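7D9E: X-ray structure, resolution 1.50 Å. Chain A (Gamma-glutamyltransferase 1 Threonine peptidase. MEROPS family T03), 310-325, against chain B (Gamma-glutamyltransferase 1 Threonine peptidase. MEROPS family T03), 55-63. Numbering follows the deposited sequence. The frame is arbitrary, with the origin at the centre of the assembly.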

# COMPACT_ATOMS: atom_id res chain seq x y z
N VAL A 310 -9.22 -11.15 12.67
CA VAL A 310 -9.21 -10.33 11.46
C VAL A 310 -8.70 -11.13 10.27
O VAL A 310 -9.28 -11.11 9.18
CB VAL A 310 -8.35 -9.07 11.71
CG1 VAL A 310 -8.12 -8.31 10.40
CG2 VAL A 310 -9.02 -8.20 12.73
N PHE A 311 -7.59 -11.87 10.46
CA PHE A 311 -7.04 -12.60 9.33
C PHE A 311 -7.86 -13.83 9.00
O PHE A 311 -7.88 -14.26 7.84
CB PHE A 311 -5.58 -12.93 9.56
CG PHE A 311 -4.67 -11.79 9.18
CD1 PHE A 311 -4.24 -11.64 7.87
CD2 PHE A 311 -4.30 -10.83 10.12
CE1 PHE A 311 -3.43 -10.58 7.51
CE2 PHE A 311 -3.48 -9.75 9.76
CZ PHE A 311 -3.04 -9.64 8.46
N ALA A 312 -8.56 -14.41 9.98
CA ALA A 312 -9.48 -15.50 9.65
C ALA A 312 -10.55 -15.04 8.67
O ALA A 312 -10.86 -15.74 7.69
CB ALA A 312 -10.13 -16.06 10.91
N ASP A 313 -11.13 -13.86 8.91
CA ASP A 313 -12.18 -13.33 8.05
C ASP A 313 -11.63 -12.91 6.69
O ASP A 313 -12.27 -13.13 5.65
CB ASP A 313 -12.84 -12.11 8.70
CG ASP A 313 -13.76 -12.47 9.85
OD1 ASP A 313 -13.91 -13.67 10.16
OD2 ASP A 313 -14.35 -11.53 10.44
N ARG A 314 -10.46 -12.27 6.70
CA ARG A 314 -9.83 -11.80 5.46
C ARG A 314 -9.64 -12.94 4.47
O ARG A 314 -9.96 -12.80 3.28
CB ARG A 314 -8.48 -11.16 5.82
CG ARG A 314 -7.71 -10.61 4.62
CD ARG A 314 -6.32 -10.08 5.05
NE ARG A 314 -5.70 -9.31 3.98
CZ ARG A 314 -5.12 -9.83 2.89
NH1 ARG A 314 -5.05 -11.14 2.70
NH2 ARG A 314 -4.62 -9.02 1.96
N ALA A 315 -9.16 -14.10 4.95
CA ALA A 315 -8.83 -15.19 4.05
C ALA A 315 -10.08 -15.85 3.47
O ALA A 315 -10.03 -16.40 2.36
CB ALA A 315 -8.02 -16.26 4.79
N ASP A 316 -11.19 -15.79 4.18
CA ASP A 316 -12.36 -16.56 3.76
C ASP A 316 -13.30 -15.76 2.88
O ASP A 316 -13.90 -16.32 1.96
CB ASP A 316 -13.11 -17.03 5.01
CG ASP A 316 -13.96 -18.26 4.76
OD1 ASP A 316 -13.42 -19.30 4.33
OD2 ASP A 316 -15.17 -18.17 5.01
N TYR A 317 -13.46 -14.46 3.15
CA TYR A 317 -14.57 -13.71 2.59
C TYR A 317 -14.19 -12.67 1.55
O TYR A 317 -15.05 -12.29 0.76
CB TYR A 317 -15.34 -12.97 3.70
CG TYR A 317 -15.87 -13.89 4.77
CD1 TYR A 317 -16.79 -14.88 4.46
CD2 TYR A 317 -15.45 -13.75 6.08
CE1 TYR A 317 -17.28 -15.73 5.45
CE2 TYR A 317 -15.93 -14.59 7.07
CZ TYR A 317 -16.83 -15.58 6.75
OH TYR A 317 -17.31 -16.42 7.72
N LEU A 318 -12.96 -12.17 1.54
CA LEU A 318 -12.67 -10.90 0.89
C LEU A 318 -12.04 -11.06 -0.50
O LEU A 318 -11.19 -11.92 -0.74
CB LEU A 318 -11.80 -10.01 1.77
CG LEU A 318 -12.36 -9.78 3.18
CD1 LEU A 318 -11.50 -8.75 3.88
CD2 LEU A 318 -13.78 -9.30 3.17
N GLY A 319 -12.50 -10.20 -1.40
CA GLY A 319 -12.02 -10.18 -2.77
C GLY A 319 -12.71 -9.05 -3.51
O GLY A 319 -13.46 -8.28 -2.91
N ASP A 320 -12.48 -8.97 -4.82
CA ASP A 320 -13.08 -7.92 -5.62
C ASP A 320 -14.59 -7.94 -5.44
O ASP A 320 -15.23 -8.97 -5.73
CB ASP A 320 -12.70 -8.16 -7.08
CG ASP A 320 -13.18 -7.06 -8.02
OD1 ASP A 320 -14.28 -6.49 -7.85
OD2 ASP A 320 -12.46 -6.79 -9.01
N PRO A 321 -15.21 -6.84 -5.00
CA PRO A 321 -16.62 -6.90 -4.60
C PRO A 321 -17.59 -6.98 -5.75
O PRO A 321 -18.80 -7.15 -5.51
CB PRO A 321 -16.83 -5.59 -3.82
CG PRO A 321 -15.83 -4.65 -4.39
CD PRO A 321 -14.62 -5.51 -4.77
N GLN A 322 -17.13 -6.83 -6.99
CA GLN A 322 -17.97 -7.02 -8.15
C GLN A 322 -17.94 -8.44 -8.68
O GLN A 322 -18.71 -8.76 -9.59
CB GLN A 322 -17.60 -6.03 -9.26
CG GLN A 322 -18.29 -4.67 -9.14
CD GLN A 322 -17.93 -3.92 -7.87
OE1 GLN A 322 -16.82 -3.41 -7.74
NE2 GLN A 322 -18.86 -3.86 -6.92
N PHE A 323 -17.09 -9.30 -8.12
CA PHE A 323 -16.96 -10.67 -8.58
C PHE A 323 -17.56 -11.69 -7.62
O PHE A 323 -17.71 -12.86 -7.99
CB PHE A 323 -15.49 -11.02 -8.88
CG PHE A 323 -15.01 -10.44 -10.18
CD1 PHE A 323 -14.75 -9.08 -10.29
CD2 PHE A 323 -14.81 -11.25 -11.27
CE1 PHE A 323 -14.32 -8.54 -11.49
CE2 PHE A 323 -14.39 -10.72 -12.49
CZ PHE A 323 -14.14 -9.36 -12.59
N SER A 324 -17.92 -11.27 -6.41
CA SER A 324 -18.67 -12.11 -5.49
C SER A 324 -19.45 -11.17 -4.59
O SER A 324 -19.16 -9.98 -4.53
CB SER A 324 -17.74 -13.02 -4.70
OG SER A 324 -17.15 -12.33 -3.62
N LYS A 325 -20.45 -11.72 -3.89
CA LYS A 325 -21.23 -10.95 -2.92
C LYS A 325 -20.55 -11.00 -1.57
O LYS A 325 -20.82 -11.86 -0.74
CB LYS A 325 -22.65 -11.49 -2.79
CG LYS A 325 -23.62 -10.47 -2.21
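Chain B 55-63: GVVGSDANA

How does chain B enter the contact? Its nine residues form no regular helix or strand, and they run alongside chain A in the same sense, so that B:Gly58 lies by A:Ala315 (CA to CA 4.5 Å) and B:Asn62 by A:Gly319 (CA to CA 4.6 Å). B:Gly55 stays out of reach. With phi/psi of 83/9, a CB there would be jammed against the preceding carbonyl oxygen, so the backbone itself calls for glycine. B:Val56 follows in an extended conformation and points its CB toward the helix. Its CG1 rests 4.2 Å from CE1 of A:Phe311, an apolar contact, while its CB is 3.7 Å from NH1 of A:Arg314, whose all-t chain from chi1 to chi3 carries the guanidinium nearer to chain B.

What holds B:Val57 to B:Ser59 against the end of the helix? Chain B comes close at A:Ala315: CG2 of B:Val57 packs 3.7 Å from CB of A:Ala315, and O of B:Val57 receives a CA-H...O contact from CA of A:Ala315 at 3.6 Å. A second such contact runs the other way, from CA of B:Gly58 to O of A:Ala315 at 3.4 Å. No direct hydrogen bond joins the two stretches, and water takes that part. Water 1 accepts from NH1 of A:Arg314 and donates to O of B:Val57, at 2.8 Å each. At B:Ser59, water 3 lies 2.7 Å from OG and donates to O of A:Ala315 at 2.8 Å.

How does chain B turn where the helix gives out? From B:Asp60 to B:Ala63 it makes a type I beta turn, closed by N of B:Ala63 to O of B:Asp60 at 3.1 Å. The turn presents B:Ala61 to chain A, its CB 3.5 Å from O of A:Tyr317 and likewise 3.5 Å from O of A:Leu318, the residue at which helical geometry is lost. Water 4 accepts from N of B:Ala61 at 2.9 Å and donates to O of A:Asp316 at 2.6 Å.

Why is the fit so close at A:Gly319? Its CA makes a nearly straight CA-H...O contact with O of B:Ala61, 3.5 Å away, and an ideal CB on this glycine would lie only 2.0 Å from that same oxygen, a clash. B:Asn62 completes the contact, its CB 3.6 Å from O of A:Leu318. Water 5 links its OD1 (2.8 Å) to N of A:Asp320 (2.9 Å), and B:Ala63 then leaves chain A behind.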

# COMPACT_ATOMS: atom_id res chain seq x y z
N GLY B 55 2.58 -14.50 3.02
CA GLY B 55 2.10 -15.48 3.96
C GLY B 55 0.60 -15.54 4.11
O GLY B 55 0.12 -16.23 5.02
N VAL B 56 -0.16 -14.84 3.26
CA VAL B 56 -1.61 -14.78 3.40
C VAL B 56 -2.25 -15.77 2.44
O VAL B 56 -1.70 -16.08 1.37
CB VAL B 56 -2.15 -13.34 3.20
CG1 VAL B 56 -1.58 -12.42 4.27
CG2 VAL B 56 -1.84 -12.82 1.81
N VAL B 57 -3.41 -16.27 2.83
CA VAL B 57 -4.11 -17.31 2.08
C VAL B 57 -5.47 -16.80 1.63
O VAL B 57 -5.95 -15.75 2.05
CB VAL B 57 -4.25 -18.62 2.89
CG1 VAL B 57 -2.87 -19.14 3.28
CG2 VAL B 57 -5.11 -18.41 4.13
N GLY B 58 -6.10 -17.58 0.75
CA GLY B 58 -7.44 -17.26 0.31
C GLY B 58 -8.07 -18.48 -0.33
O GLY B 58 -7.51 -19.57 -0.34
N SER B 59 -9.27 -18.27 -0.86
CA SER B 59 -9.98 -19.30 -1.59
C SER B 59 -10.73 -18.65 -2.75
O SER B 59 -10.12 -17.93 -3.55
CB SER B 59 -10.87 -20.13 -0.67
OG SER B 59 -11.80 -19.34 0.03
N ASP B 60 -12.05 -18.84 -2.82
CA ASP B 60 -12.78 -18.46 -4.03
C ASP B 60 -12.91 -16.95 -4.18
O ASP B 60 -12.79 -16.43 -5.30
CB ASP B 60 -14.17 -19.10 -4.01
N ALA B 61 -13.17 -16.23 -3.09
CA ALA B 61 -13.41 -14.79 -3.23
C ALA B 61 -12.25 -14.08 -3.89
O ALA B 61 -12.45 -13.11 -4.63
CB ALA B 61 -13.70 -14.15 -1.87
N ASN B 62 -11.01 -14.53 -3.65
CA ASN B 62 -9.83 -13.90 -4.21
C ASN B 62 -9.10 -14.78 -5.21
O ASN B 62 -7.90 -14.58 -5.43
CB ASN B 62 -8.90 -13.46 -3.06
CG ASN B 62 -7.76 -12.59 -3.53
OD1 ASN B 62 -7.92 -11.71 -4.37
ND2 ASN B 62 -6.57 -12.83 -2.96
N ALA B 63 -9.82 -15.72 -5.84
CA ALA B 63 -9.26 -16.51 -6.92
C ALA B 63 -9.06 -15.65 -8.17
O ALA B 63 -9.73 -14.62 -8.36
CB ALA B 63 -10.23 -17.64 -7.28
O HOH W 1 -5.85 -13.56 3.80
O HOH W 2 -10.57 -15.79 -0.92
O HOH W 3 -10.30 -19.23 2.29
O HOH W 4 -13.02 -17.15 -0.32
O HOH W 5 -10.02 -10.35 -5.55
O HOH W 6 -14.76 -11.66 -5.24